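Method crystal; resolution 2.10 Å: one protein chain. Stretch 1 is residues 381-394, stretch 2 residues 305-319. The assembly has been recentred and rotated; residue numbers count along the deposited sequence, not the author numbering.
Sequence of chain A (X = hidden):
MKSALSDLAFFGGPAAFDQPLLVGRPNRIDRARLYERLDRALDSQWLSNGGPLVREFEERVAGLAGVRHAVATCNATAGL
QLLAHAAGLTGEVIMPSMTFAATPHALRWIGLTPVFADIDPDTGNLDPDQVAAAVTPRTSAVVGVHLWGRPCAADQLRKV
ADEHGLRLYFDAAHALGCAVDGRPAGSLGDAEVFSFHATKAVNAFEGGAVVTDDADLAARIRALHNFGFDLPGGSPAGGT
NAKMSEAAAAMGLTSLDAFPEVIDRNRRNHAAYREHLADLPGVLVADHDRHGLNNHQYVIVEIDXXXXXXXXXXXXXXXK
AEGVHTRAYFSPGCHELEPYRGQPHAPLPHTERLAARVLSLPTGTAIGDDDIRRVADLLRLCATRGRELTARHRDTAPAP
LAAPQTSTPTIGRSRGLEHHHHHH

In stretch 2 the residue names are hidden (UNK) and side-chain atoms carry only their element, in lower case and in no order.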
# COMPACT_ATOMS: atom_id res chain seq x y z
N LEU A 381 10.73 -10.37 39.66
CA LEU A 381 9.70 -10.79 40.61
C LEU A 381 8.97 -12.04 40.09
O LEU A 381 8.86 -13.09 40.74
CB LEU A 381 8.71 -9.62 40.84
CG LEU A 381 7.47 -9.94 41.65
CD1 LEU A 381 7.92 -10.30 43.06
CD2 LEU A 381 6.53 -8.73 41.76
N CYS A 382 8.49 -11.91 38.85
CA CYS A 382 7.77 -12.98 38.17
C CYS A 382 8.52 -14.30 38.11
O CYS A 382 7.99 -15.38 38.29
CB CYS A 382 7.44 -12.58 36.70
SG CYS A 382 6.21 -11.26 36.54
N ALA A 383 9.80 -14.18 37.81
CA ALA A 383 10.64 -15.34 37.68
C ALA A 383 10.94 -16.00 39.01
O ALA A 383 10.95 -17.23 39.08
CB ALA A 383 11.93 -15.01 36.93
N THR A 384 11.18 -15.18 40.04
CA THR A 384 11.50 -15.72 41.35
C THR A 384 10.30 -16.13 42.17
O THR A 384 10.46 -16.84 43.17
CB THR A 384 12.34 -14.75 42.18
OG1 THR A 384 11.53 -13.62 42.46
CG2 THR A 384 13.57 -14.34 41.39
N ARG A 385 9.11 -15.66 41.77
CA ARG A 385 7.92 -16.00 42.52
C ARG A 385 6.81 -16.59 41.67
O ARG A 385 5.66 -16.61 42.13
CB ARG A 385 7.37 -14.82 43.31
CG ARG A 385 8.45 -14.02 44.05
CD ARG A 385 8.61 -14.34 45.54
NE ARG A 385 7.37 -14.39 46.33
CZ ARG A 385 6.98 -13.48 47.22
NH1 ARG A 385 7.69 -12.37 47.48
NH2 ARG A 385 5.82 -13.67 47.88
N GLY A 386 7.20 -17.05 40.47
CA GLY A 386 6.35 -17.63 39.43
C GLY A 386 5.28 -18.58 39.91
O GLY A 386 4.08 -18.37 39.67
N ARG A 387 5.77 -19.61 40.58
CA ARG A 387 5.03 -20.71 41.19
C ARG A 387 3.88 -20.19 42.06
O ARG A 387 2.72 -20.61 41.95
CB ARG A 387 5.98 -21.63 41.97
CG ARG A 387 6.81 -22.54 41.06
CD ARG A 387 7.94 -23.33 41.72
NE ARG A 387 9.13 -23.46 40.85
CZ ARG A 387 9.20 -24.27 39.77
NH1 ARG A 387 8.19 -25.06 39.40
NH2 ARG A 387 10.32 -24.31 39.05
N GLU A 388 4.20 -19.25 42.95
CA GLU A 388 3.17 -18.69 43.80
C GLU A 388 2.24 -17.78 43.01
O GLU A 388 1.03 -17.74 43.23
CB GLU A 388 3.82 -18.05 45.04
CG GLU A 388 2.88 -17.20 45.92
CD GLU A 388 3.62 -16.32 46.89
OE1 GLU A 388 4.73 -16.59 47.31
OE2 GLU A 388 2.95 -15.26 47.26
N LEU A 389 2.82 -17.04 42.07
CA LEU A 389 2.07 -16.13 41.23
C LEU A 389 1.09 -16.90 40.36
O LEU A 389 -0.07 -16.53 40.19
CB LEU A 389 3.06 -15.35 40.36
CG LEU A 389 2.60 -13.94 40.05
CD1 LEU A 389 3.66 -13.23 39.20
CD2 LEU A 389 1.26 -14.01 39.34
N THR A 390 1.59 -17.98 39.79
CA THR A 390 0.72 -18.81 38.98
C THR A 390 -0.39 -19.37 39.90
O THR A 390 -1.59 -19.32 39.63
CB THR A 390 1.56 -19.95 38.34
OG1 THR A 390 2.52 -19.49 37.40
CG2 THR A 390 0.71 -21.07 37.75
N ALA A 391 0.00 -19.91 41.04
CA ALA A 391 -0.91 -20.50 42.02
C ALA A 391 -2.02 -19.57 42.39
O ALA A 391 -3.19 -19.91 42.29
CB ALA A 391 -0.16 -21.03 43.24
N ARG A 392 -1.63 -18.39 42.80
CA ARG A 392 -2.57 -17.35 43.19
C ARG A 392 -3.47 -16.97 42.01
O ARG A 392 -4.64 -16.63 42.12
CB ARG A 392 -1.80 -16.15 43.72
CG ARG A 392 -2.63 -14.88 43.78
CD ARG A 392 -2.20 -14.00 44.94
NE ARG A 392 -3.00 -12.78 45.15
CZ ARG A 392 -2.53 -11.74 45.84
NH1 ARG A 392 -1.30 -11.74 46.38
NH2 ARG A 392 -3.29 -10.66 45.99
N HIS A 393 -2.90 -17.03 40.83
CA HIS A 393 -3.70 -16.69 39.70
C HIS A 393 -4.72 -17.80 39.47
O HIS A 393 -5.90 -17.56 39.19
CB HIS A 393 -2.79 -16.56 38.46
CG HIS A 393 -3.58 -16.36 37.18
ND1 HIS A 393 -4.51 -15.33 37.03
CD2 HIS A 393 -3.52 -17.02 35.98
CE1 HIS A 393 -5.04 -15.43 35.81
NE2 HIS A 393 -4.43 -16.42 35.15
N ARG A 394 -4.23 -19.02 39.58
CA ARG A 394 -5.00 -20.24 39.40
C ARG A 394 -6.28 -20.27 40.20
O ARG A 394 -7.27 -20.89 39.81
CB ARG A 394 -4.15 -21.43 39.78
CG ARG A 394 -4.21 -22.56 38.76
CD ARG A 394 -3.58 -23.86 39.25
NE ARG A 394 -2.12 -23.80 39.40
CZ ARG A 394 -1.22 -23.96 38.42
NH1 ARG A 394 -1.54 -24.18 37.13
NH2 ARG A 394 0.07 -23.86 38.75
N UNK A 305 9.21 -21.95 31.47
CA UNK A 305 8.20 -22.27 32.46
C UNK A 305 8.57 -23.33 33.50
O UNK A 305 8.10 -23.29 34.63
c UNK A 305 4.52 -23.39 32.10
c UNK A 305 5.79 -23.07 32.83
c UNK A 305 6.82 -22.51 31.84
o UNK A 305 3.52 -22.67 32.53
o UNK A 305 4.43 -24.16 31.15
N UNK A 306 9.41 -24.29 33.15
CA UNK A 306 9.77 -25.28 34.13
C UNK A 306 10.58 -24.71 35.29
O UNK A 306 10.31 -24.99 36.46
c UNK A 306 10.54 -26.39 33.43
N UNK A 307 11.59 -23.93 34.94
CA UNK A 307 12.50 -23.30 35.86
C UNK A 307 11.77 -22.26 36.70
O UNK A 307 11.86 -22.24 37.91
o UNK A 307 14.38 -23.57 34.29
c UNK A 307 13.65 -22.64 35.04
c UNK A 307 14.60 -21.84 35.91
N UNK A 308 11.02 -21.38 36.04
CA UNK A 308 10.30 -20.32 36.73
C UNK A 308 8.96 -20.70 37.35
O UNK A 308 8.54 -20.07 38.30
c UNK A 308 11.27 -18.77 34.99
o UNK A 308 9.04 -19.59 34.81
c UNK A 308 10.01 -19.17 35.75
N UNK A 309 8.26 -21.69 36.79
CA UNK A 309 6.97 -22.02 37.36
C UNK A 309 5.90 -21.05 36.90
O UNK A 309 4.80 -21.02 37.42
N UNK A 310 6.21 -20.24 35.90
CA UNK A 310 5.27 -19.27 35.34
C UNK A 310 5.45 -19.19 33.83
O UNK A 310 6.57 -19.01 33.35
c UNK A 310 6.64 -17.17 35.84
c UNK A 310 4.00 -15.70 36.08
c UNK A 310 4.27 -16.97 35.29
c UNK A 310 5.29 -17.87 35.96
N UNK A 311 4.36 -19.35 33.08
CA UNK A 311 4.36 -19.29 31.62
C UNK A 311 4.54 -17.86 31.12
O UNK A 311 4.02 -16.95 31.76
c UNK A 311 3.00 -19.74 31.02
c UNK A 311 3.04 -20.05 29.54
n UNK A 311 3.01 -19.05 28.54
n UNK A 311 3.14 -20.97 27.52
c UNK A 311 3.13 -21.26 28.89
c UNK A 311 3.07 -19.65 27.35
N UNK A 312 5.24 -17.70 29.97
CA UNK A 312 5.48 -16.41 29.28
C UNK A 312 4.21 -15.55 29.17
O UNK A 312 4.18 -14.33 29.39
n UNK A 312 3.72 -17.33 23.93
n UNK A 312 4.37 -15.84 25.59
n UNK A 312 5.83 -16.43 23.88
c UNK A 312 5.29 -14.91 26.27
c UNK A 312 5.98 -16.76 27.87
c UNK A 312 4.64 -16.52 24.48
c UNK A 312 6.44 -15.57 27.03
N UNK A 313 3.11 -16.21 28.84
CA UNK A 313 1.84 -15.53 28.67
C UNK A 313 1.39 -14.78 29.90
O UNK A 313 0.89 -13.65 29.82
c UNK A 313 0.73 -16.49 28.23
o UNK A 313 1.76 -16.57 26.07
c UNK A 313 0.91 -17.01 26.83
o UNK A 313 0.05 -17.96 26.53
N UNK A 314 1.55 -15.44 31.04
CA UNK A 314 1.16 -14.87 32.31
C UNK A 314 2.09 -13.73 32.68
O UNK A 314 1.66 -12.70 33.23
c UNK A 314 -0.99 -14.74 34.31
c UNK A 314 0.07 -16.59 35.60
c UNK A 314 1.08 -15.93 33.41
c UNK A 314 0.34 -15.42 34.66
N UNK A 315 3.36 -13.95 32.34
CA UNK A 315 4.32 -12.91 32.60
C UNK A 315 3.83 -11.64 31.85
O UNK A 315 3.75 -10.51 32.40
c UNK A 315 5.70 -13.31 32.10
c UNK A 315 6.50 -12.01 32.09
c UNK A 315 6.36 -14.33 33.05
N UNK A 316 3.44 -11.86 30.59
CA UNK A 316 2.93 -10.79 29.73
C UNK A 316 1.79 -10.01 30.38
O UNK A 316 1.75 -8.76 30.47
s UNK A 316 2.80 -11.28 25.66
c UNK A 316 1.09 -10.95 26.07
c UNK A 316 3.52 -11.43 27.33
c UNK A 316 2.46 -11.39 28.41
N UNK A 317 0.82 -10.78 30.84
CA UNK A 317 -0.34 -10.19 31.48
C UNK A 317 0.01 -9.37 32.72
O UNK A 317 -0.53 -8.28 32.94
c UNK A 317 -2.09 -11.94 30.77
o UNK A 317 -3.46 -13.85 31.32
c UNK A 317 -3.34 -12.63 31.27
c UNK A 317 -1.32 -11.28 31.93
o UNK A 317 -4.25 -11.79 31.69
N UNK A 318 0.91 -9.92 33.53
CA UNK A 318 1.31 -9.25 34.75
C UNK A 318 1.93 -7.90 34.45
O UNK A 318 1.68 -6.91 35.13
c UNK A 318 2.28 -10.11 35.57
c UNK A 318 2.75 -9.37 36.81
c UNK A 318 1.62 -11.43 35.98
N UNK A 319 2.77 -7.88 33.40
CA UNK A 319 3.40 -6.61 33.06
C UNK A 319 2.39 -5.66 32.42
O UNK A 319 2.35 -4.46 32.68
c UNK A 319 4.62 -6.79 32.15
c UNK A 319 5.87 -7.41 32.79
c UNK A 319 6.85 -7.79 31.67
c UNK A 319 5.56 -8.64 33.64
O HOH W 1 11.36 -21.73 41.21
O HOH W 2 2.35 -19.83 34.87

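Position 305 has three side-chain carbons, the third carrying two oxygens; it is Glu305, exposed and without contact, as suits a charged chain. Position 306 has one carbon, pointing away, and is Ala306; its backbone does the work, since Arg387 NH2 donates to Ala306 O at 2.7 Å. Position 307 has a carbon bearing one oxygen and one carbon, hence Thr307, polar and exposed. Its side chain also points away, while Thr307 O takes a weak bond from Arg387 NH2 at 2.8 Å.

Position 308 repeats that pattern, its terminal carbon 4.3 Å from Ala383 CB: Thr308. Its hydroxyl suits the turn, since it accepts the bond that the backbone N of position 310 gives to Thr308 OG1 at 3.1 Å. Position 309 has no side-chain atoms and is Gly309. Phi turns positive here as the helix is left, and an ideal CB would lie 2.2 Å from Arg387 CG.

Position 310 has four carbons, forked at the first, with one arm two carbons long. The short arm lies 3.3 Å from Cys382 O and 3.6 Å from Gly386 CA, and the tip of the long arm reaches Leu389 CD1 at 4.0 Å: Ile310, a branched apolar chain filling a buried place. Position 311 has one carbon and a five-membered ring with two nitrogens, His311; it caps the next helix, the N of position 313 donating to His311 ND1 at 2.9 Å.

Position 312, with three carbons, a nitrogen and a carbon bearing two more, is Arg312, out of reach of stretch 1; though buried, its charge is met by a salt bridge to the next residue and its NH1 and NH2 bond elsewhere in the structure. Position 313 has two carbons, the second with two oxygens: Asp313, whose OD1 forms that salt bridge with Arg312 NE at 2.8 Å.

Position 314 has four carbons forked at the second, one tip 3.6 Å from His393 CD2: Leu314, whose CD1 lies over the imidazole face. Position 315 has three carbons, forked at the first, one 4.2 Å from Cys382 CB: Val315, apolar and buried. Position 316, two carbons, sulfur, carbon, is Met316, partly exposed and out of reach. Position 317, three carbons ending in two oxygens, is Glu317, its charge suited to solvent. Position 318 is again three carbons forked at the first, one 4.0 Å from Cys382 SG: Val318, apolar and buried. Position 319, four carbons forked at the second, one tip 4.0 Å from Cys382 SG, is Leu319, likewise apolar and buried.

The contact combines two modes. Gly386 CA comes within 4.5 Å of Ile310 CA, as Gly309 CA does of Arg387 CA, and Arg387 grips the helix end. Beyond, Cys382 and Leu389 pack on apolar side chains, while water 2 joins Thr390 OG1 to His311 N.

Stretch 2, residues 305-319: EATTGIHRDLVMEVL
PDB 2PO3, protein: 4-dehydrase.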